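Local coordinates for protein phosphoglycerol transferase GacH (Streptococcus pyogenes MGAS5005, PDB 6DGM) that probably transfers glycerol phosphate onto the rhamnose polysaccharide of the streptococcal cell wall, this chain being its metal-binding catalytic domain of the LTA-synthase type, at residues A[47-52]-A[290-295]; A[65-70]-A[244-249]. All blocks are in the same frame, centred on the assembly; numbering follows the deposited sequence.

Contact 1. Residues A[47-52]-A[290-295]; sequences ESLSDP and LTDYFI. With MN (manganese (II) ion), chain C; 1GP (sn-glycerol-1-phosphate), chain D.
Asp292 reaches from strand 290-295 to the backbone of loop 47-52, where its OD1 accepts a hydrogen bond from Asp51 N at 2.8 Å, met nearly along the C-O axis with an N-H...O angle of 156°. With CG of Asp292 anti to its carbonyl carbon (chi1 -60°), the carboxylate lies against the loop backbone. Ser50 OG is 3.1 Å from Leu290 O, but the hydroxyl proton has another acceptor within reach, so this bond is weak and uncertain. One water joins the two acids, donating to Asp51 OD2 and to Asp292 OD2, each 2.9 Å away; Asp51 OD1 is hydrogen-bonded to Asp53, next but one along the chain. Lys72 and Arg54 form salt bridges with the carboxylate of Asp292, which probably keep it ionised beside Asp51.

Van der Waals contact is sparse: Leu49 CD2 lies 4.2 Å from Asp292 CB, and Thr291 CB sits 3.8 Å from Leu49 O. That carbonyl and Asp292 N are buried here without a partner. Thr291 OG1 turns instead to Gly269 O on the adjoining strand.

The fold is the alkaline phosphatase-like one, and loop 47-52 leaves strand 40-46 of the central mixed sheet to cross the start of strand 290-297.

Metal bonding occupies the beginning of the loop. Glu47 holds manganese with both carboxylate oxygens, OE1 at 2.2 Å and OE2 at 2.3 Å, while O2P of sn-glycerol-1-phosphate is also a ligand; Thr89, Asp270 and His271 complete the site. Ser48 OG donates to the anti lone pair of Glu47 OE1, a second-shell bond that helps to fix the carboxylate's rotation.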
loop_
_atom_site.group_PDB
_atom_site.type_symbol
_atom_site.label_atom_id
_atom_site.label_comp_id
_atom_site.label_asym_id
_atom_site.label_seq_id
_atom_site.Cartn_x
_atom_site.Cartn_y
_atom_site.Cartn_z
ATOM N N GLU A 47 4.141 9.026 -1.719
ATOM C CA GLU A 47 4.466 9.652 -0.448
ATOM C C GLU A 47 3.575 10.844 -0.160
ATOM O O GLU A 47 3.494 11.784 -0.947
ATOM C CB GLU A 47 5.929 10.086 -0.511
ATOM C CG GLU A 47 6.434 10.879 0.709
ATOM C CD GLU A 47 6.212 10.138 2.008
ATOM O OE1 GLU A 47 5.452 10.657 2.846
ATOM O OE2 GLU A 47 6.788 9.052 2.190
ATOM N N SER A 48 2.920 10.795 0.984
ATOM C CA SER A 48 2.135 11.892 1.529
ATOM C C SER A 48 0.962 12.311 0.654
ATOM O O SER A 48 0.431 13.407 0.841
ATOM C CB SER A 48 3.029 13.105 1.835
ATOM O OG SER A 48 3.910 12.830 2.902
ATOM N N LEU A 49 0.500 11.476 -0.270
ATOM C CA LEU A 49 -0.580 11.885 -1.161
ATOM C C LEU A 49 -1.961 11.718 -0.524
ATOM O O LEU A 49 -2.381 10.613 -0.175
ATOM C CB LEU A 49 -0.507 11.124 -2.485
ATOM C CG LEU A 49 -1.580 11.593 -3.478
ATOM C CD1 LEU A 49 -1.002 11.696 -4.868
ATOM C CD2 LEU A 49 -2.802 10.682 -3.464
ATOM N N SER A 50 -2.710 12.812 -0.459
ATOM C CA SER A 50 -4.062 12.748 0.073
ATOM C C SER A 50 -4.794 14.021 -0.329
ATOM O O SER A 50 -4.274 15.131 -0.152
ATOM C CB SER A 50 -4.042 12.587 1.599
ATOM O OG SER A 50 -5.335 12.250 2.092
ATOM N N ASP A 51 -6.002 13.858 -0.849
ATOM C CA ASP A 51 -6.748 14.971 -1.403
ATOM C C ASP A 51 -7.020 16.003 -0.325
ATOM O O ASP A 51 -7.728 15.701 0.636
ATOM C CB ASP A 51 -8.075 14.459 -1.955
ATOM C CG ASP A 51 -8.825 15.500 -2.761
ATOM O OD1 ASP A 51 -8.472 16.699 -2.725
ATOM O OD2 ASP A 51 -9.793 15.109 -3.445
ATOM N N PRO A 52 -6.504 17.226 -0.448
ATOM C CA PRO A 52 -6.805 18.241 0.575
ATOM C C PRO A 52 -8.276 18.619 0.660
ATOM O O PRO A 52 -8.706 19.173 1.682
ATOM C CB PRO A 52 -5.925 19.435 0.180
ATOM C CG PRO A 52 -5.477 19.184 -1.217
ATOM C CD PRO A 52 -5.598 17.721 -1.504
ATOM N N LEU A 290 -7.070 9.367 6.601
ATOM C CA LEU A 290 -7.695 8.768 5.426
ATOM C C LEU A 290 -7.059 9.321 4.156
ATOM O O LEU A 290 -7.278 10.485 3.795
ATOM C CB LEU A 290 -9.206 9.007 5.431
ATOM C CG LEU A 290 -9.970 8.278 6.537
ATOM C CD1 LEU A 290 -11.405 8.742 6.598
ATOM C CD2 LEU A 290 -9.897 6.762 6.317
ATOM N N THR A 291 -6.317 8.465 3.452
ATOM C CA THR A 291 -5.698 8.813 2.182
ATOM C C THR A 291 -6.481 8.185 1.029
ATOM O O THR A 291 -7.423 7.415 1.225
ATOM C CB THR A 291 -4.255 8.309 2.145
ATOM O OG1 THR A 291 -4.270 6.868 2.112
ATOM C CG2 THR A 291 -3.464 8.771 3.356
ATOM N N ASP A 292 -6.055 8.507 -0.197
ATOM C CA ASP A 292 -6.661 7.966 -1.415
ATOM C C ASP A 292 -5.950 6.711 -1.888
ATOM O O ASP A 292 -4.732 6.589 -1.761
ATOM C CB ASP A 292 -6.582 9.023 -2.519
ATOM C CG ASP A 292 -7.308 10.291 -2.144
ATOM O OD1 ASP A 292 -6.681 11.166 -1.485
ATOM O OD2 ASP A 292 -8.518 10.399 -2.476
ATOM N N TYR A 293 -6.719 5.775 -2.441
ATOM C CA TYR A 293 -6.130 4.633 -3.123
ATOM C C TYR A 293 -6.944 4.295 -4.369
ATOM O O TYR A 293 -8.136 4.598 -4.472
ATOM C CB TYR A 293 -6.026 3.378 -2.227
ATOM C CG TYR A 293 -7.295 2.537 -2.213
ATOM C CD1 TYR A 293 -7.479 1.518 -3.142
ATOM C CD2 TYR A 293 -8.323 2.780 -1.297
ATOM C CE1 TYR A 293 -8.635 0.776 -3.163
ATOM C CE2 TYR A 293 -9.489 2.036 -1.315
ATOM C CZ TYR A 293 -9.636 1.030 -2.245
ATOM O OH TYR A 293 -10.777 0.265 -2.293
ATOM N N PHE A 294 -6.279 3.642 -5.314
ATOM C CA PHE A 294 -6.965 2.994 -6.422
ATOM C C PHE A 294 -6.206 1.738 -6.830
ATOM O O PHE A 294 -5.008 1.591 -6.568
ATOM C CB PHE A 294 -7.225 3.932 -7.617
ATOM C CG PHE A 294 -5.991 4.428 -8.336
ATOM C CD1 PHE A 294 -5.296 3.606 -9.196
ATOM C CD2 PHE A 294 -5.572 5.747 -8.199
ATOM C CE1 PHE A 294 -4.185 4.056 -9.877
ATOM C CE2 PHE A 294 -4.466 6.214 -8.894
ATOM C CZ PHE A 294 -3.775 5.369 -9.740
ATOM N N ILE A 295 -6.934 0.828 -7.470
ATOM C CA ILE A 295 -6.391 -0.410 -8.005
ATOM C C ILE A 295 -6.824 -0.423 -9.465
ATOM O O ILE A 295 -8.018 -0.532 -9.754
ATOM C CB ILE A 295 -6.902 -1.644 -7.250
ATOM C CG1 ILE A 295 -6.506 -1.559 -5.766
ATOM C CG2 ILE A 295 -6.318 -2.897 -7.877
ATOM C CD1 ILE A 295 -6.981 -2.732 -4.897
HETATM MN MN MN C . 5.597 8.834 4.134
HETATM C C3 1GP D . 12.381 8.036 3.238
HETATM O O3 1GP D . 10.415 6.617 2.980
HETATM C C2 1GP D . 11.154 7.446 3.899
HETATM O O2 1GP D . 13.376 7.057 2.947
HETATM C C1 1GP D . 10.253 8.544 4.445
HETATM O O1P 1GP D . 9.270 7.992 5.326
HETATM O O2P 1GP D . 7.238 9.706 5.413
HETATM O O3P 1GP D . 7.919 8.109 7.391
HETATM O O4P 1GP D . 9.380 10.091 6.749
HETATM P P 1GP D . 8.385 9.011 6.226
HETATM O O HOH W 1 -9.764 12.299 -4.321
#

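Contact 2. Residues A[65-70]-A[244-249]; sequences LPNIKA and FTDKET
Asp246 points its carboxylate from helix 244-249 into the first turn of helix 66-70, and each oxygen accepts a hydrogen bond from a backbone N-H. Asp246 OD2 accepts from Asn67 N at 3.0 Å through its syn lone pair; Asp246 OD1 accepts from Ile68 N at 2.8 Å, also on the syn side but slightly out of the carboxylate plane. Leu65, at the N-cap position, has no side-chain acceptor, and a carboxylate from another helix takes the first-turn N-H groups in its place. Since helix N-termini carry a partial positive charge, this end probably stabilises the ionised acid.

The Asn67 side chain crosses that of Asp246 at about a right angle, yet their amide and carboxylate planes are only 19° apart. Asn67 ND2 adds a weak, bent bond to Asp246 OD2 (2.9 Å, 128°), while Asn67 OD1 accepts from Arg250. Pro66 CD comes to 3.1 Å from Asp246 OD2. The Ile68 side chain runs alongside that of Asp246, pointing the other way, with Ile68 CG1 3.4 Å from Asp246 OD1.

The segment axes approach to 8.3 Å at 49°. Ile68 and Thr249 both rest on Phe267 of strand 263-269, and Tyr186 of helix 182-192 bonds to Thr249 OG1.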
loop_
_atom_site.group_PDB
_atom_site.type_symbol
_atom_site.label_atom_id
_atom_site.label_comp_id
_atom_site.label_asym_id
_atom_site.label_seq_id
_atom_site.Cartn_x
_atom_site.Cartn_y
_atom_site.Cartn_z
ATOM N N LEU A 65 -6.137 17.233 -7.856
ATOM C CA LEU A 65 -6.112 15.813 -8.182
ATOM C C LEU A 65 -7.201 15.469 -9.195
ATOM O O LEU A 65 -7.870 14.440 -9.048
ATOM C CB LEU A 65 -6.287 14.981 -6.910
ATOM C CG LEU A 65 -5.146 15.065 -5.895
ATOM C CD1 LEU A 65 -5.456 14.151 -4.713
ATOM C CD2 LEU A 65 -3.810 14.681 -6.491
ATOM N N PRO A 66 -7.422 16.277 -10.243
ATOM C CA PRO A 66 -8.529 15.938 -11.160
ATOM C C PRO A 66 -8.334 14.627 -11.899
ATOM O O PRO A 66 -9.298 13.862 -12.045
ATOM C CB PRO A 66 -8.587 17.141 -12.115
ATOM C CG PRO A 66 -7.197 17.683 -12.095
ATOM C CD PRO A 66 -6.707 17.493 -10.682
ATOM N N ASN A 67 -7.109 14.325 -12.342
ATOM C CA ASN A 67 -6.886 13.075 -13.062
ATOM C C ASN A 67 -6.989 11.875 -12.130
ATOM O O ASN A 67 -7.538 10.835 -12.503
ATOM C CB ASN A 67 -5.528 13.086 -13.759
ATOM C CG ASN A 67 -5.442 14.148 -14.836
ATOM O OD1 ASN A 67 -6.190 14.121 -15.810
ATOM N ND2 ASN A 67 -4.544 15.095 -14.658
ATOM N N ILE A 68 -6.467 11.996 -10.914
ATOM C CA ILE A 68 -6.553 10.875 -9.986
ATOM C C ILE A 68 -7.991 10.656 -9.549
ATOM O O ILE A 68 -8.437 9.507 -9.405
ATOM C CB ILE A 68 -5.560 11.070 -8.828
ATOM C CG1 ILE A 68 -4.138 10.762 -9.332
ATOM C CG2 ILE A 68 -5.917 10.144 -7.654
ATOM C CD1 ILE A 68 -3.028 11.136 -8.370
ATOM N N LYS A 69 -8.773 11.726 -9.415
ATOM C CA LYS A 69 -10.179 11.539 -9.083
ATOM C C LYS A 69 -10.912 10.826 -10.208
ATOM O O LYS A 69 -11.772 9.974 -9.954
ATOM C CB LYS A 69 -10.847 12.862 -8.753
ATOM C CG LYS A 69 -10.400 13.414 -7.398
ATOM C CD LYS A 69 -11.445 14.341 -6.805
ATOM C CE LYS A 69 -11.396 15.723 -7.418
ATOM N NZ LYS A 69 -10.885 16.728 -6.429
ATOM N N ALA A 70 -10.565 11.144 -11.456
ATOM C CA ALA A 70 -11.185 10.473 -12.587
ATOM C C ALA A 70 -10.788 9.003 -12.632
ATOM O O ALA A 70 -11.603 8.142 -12.986
ATOM C CB ALA A 70 -10.774 11.169 -13.874
ATOM N N PHE A 244 1.485 18.313 -10.047
ATOM C CA PHE A 244 2.428 17.627 -10.931
ATOM C C PHE A 244 2.254 16.118 -10.825
ATOM O O PHE A 244 2.191 15.410 -11.836
ATOM C CB PHE A 244 3.885 17.990 -10.594
ATOM C CG PHE A 244 4.265 19.401 -10.934
ATOM C CD1 PHE A 244 4.591 19.744 -12.231
ATOM C CD2 PHE A 244 4.337 20.379 -9.948
ATOM C CE1 PHE A 244 4.951 21.054 -12.556
ATOM C CE2 PHE A 244 4.678 21.684 -10.271
ATOM C CZ PHE A 244 4.994 22.024 -11.571
ATOM N N THR A 245 2.166 15.607 -9.596
ATOM C CA THR A 245 1.948 14.178 -9.422
ATOM C C THR A 245 0.697 13.736 -10.151
ATOM O O THR A 245 0.680 12.677 -10.785
ATOM C CB THR A 245 1.828 13.843 -7.943
ATOM O OG1 THR A 245 3.092 14.104 -7.315
ATOM C CG2 THR A 245 1.431 12.376 -7.724
ATOM N N ASP A 246 -0.346 14.559 -10.101
ATOM C CA ASP A 246 -1.613 14.193 -10.709
ATOM C C ASP A 246 -1.466 14.037 -12.214
ATOM O O ASP A 246 -1.909 13.035 -12.793
ATOM C CB ASP A 246 -2.648 15.254 -10.365
ATOM C CG ASP A 246 -4.015 14.910 -10.879
ATOM O OD1 ASP A 246 -4.621 13.966 -10.343
ATOM O OD2 ASP A 246 -4.480 15.596 -11.806
ATOM N N LYS A 247 -0.824 15.010 -12.866
ATOM C CA LYS A 247 -0.612 14.927 -14.309
ATOM C C LYS A 247 0.329 13.787 -14.676
ATOM O O LYS A 247 0.099 13.088 -15.674
ATOM C CB LYS A 247 -0.077 16.253 -14.835
ATOM C CG LYS A 247 -1.057 17.388 -14.693
ATOM C CD LYS A 247 -0.425 18.690 -15.163
ATOM C CE LYS A 247 -1.334 19.869 -14.887
ATOM N NZ LYS A 247 -1.619 20.005 -13.430
ATOM N N GLU A 248 1.405 13.596 -13.907
ATOM C CA GLU A 248 2.357 12.549 -14.247
ATOM C C GLU A 248 1.760 11.162 -14.034
ATOM O O GLU A 248 2.128 10.224 -14.743
ATOM C CB GLU A 248 3.648 12.705 -13.447
ATOM C CG GLU A 248 4.379 14.019 -13.694
ATOM C CD GLU A 248 4.894 14.159 -15.115
ATOM O OE1 GLU A 248 4.963 13.136 -15.843
ATOM O OE2 GLU A 248 5.237 15.305 -15.516
ATOM N N THR A 249 0.869 11.006 -13.047
ATOM C CA THR A 249 0.227 9.718 -12.813
ATOM C C THR A 249 -0.668 9.355 -13.993
ATOM O O THR A 249 -0.655 8.210 -14.464
ATOM C CB THR A 249 -0.565 9.769 -11.496
ATOM O OG1 THR A 249 0.313 10.075 -10.395
ATOM C CG2 THR A 249 -1.270 8.432 -11.206
#

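How the contacts relate
The centres of contacts 1 and 2 lie 11 Å apart, on the same side of the chain's centre and within the same alkaline phosphatase-like fold. Along the chain the order is 47-52, 65-70, 244-249, 290-295, so the helix pair falls between the two partners of contact 1. The two meet directly: Leu49 CD1 packs 3.8 Å from Thr245 CG2 and Asp51 CA lies 3.6 Å from Leu65 CD1, while Asp51 and Lys69 form a long, weak ion pair. The loop leading from the manganese site is thus packed between the central sheet, through strand 290-297, and helices 66-74 and 229-257, linking the metal centre to the surrounding helices.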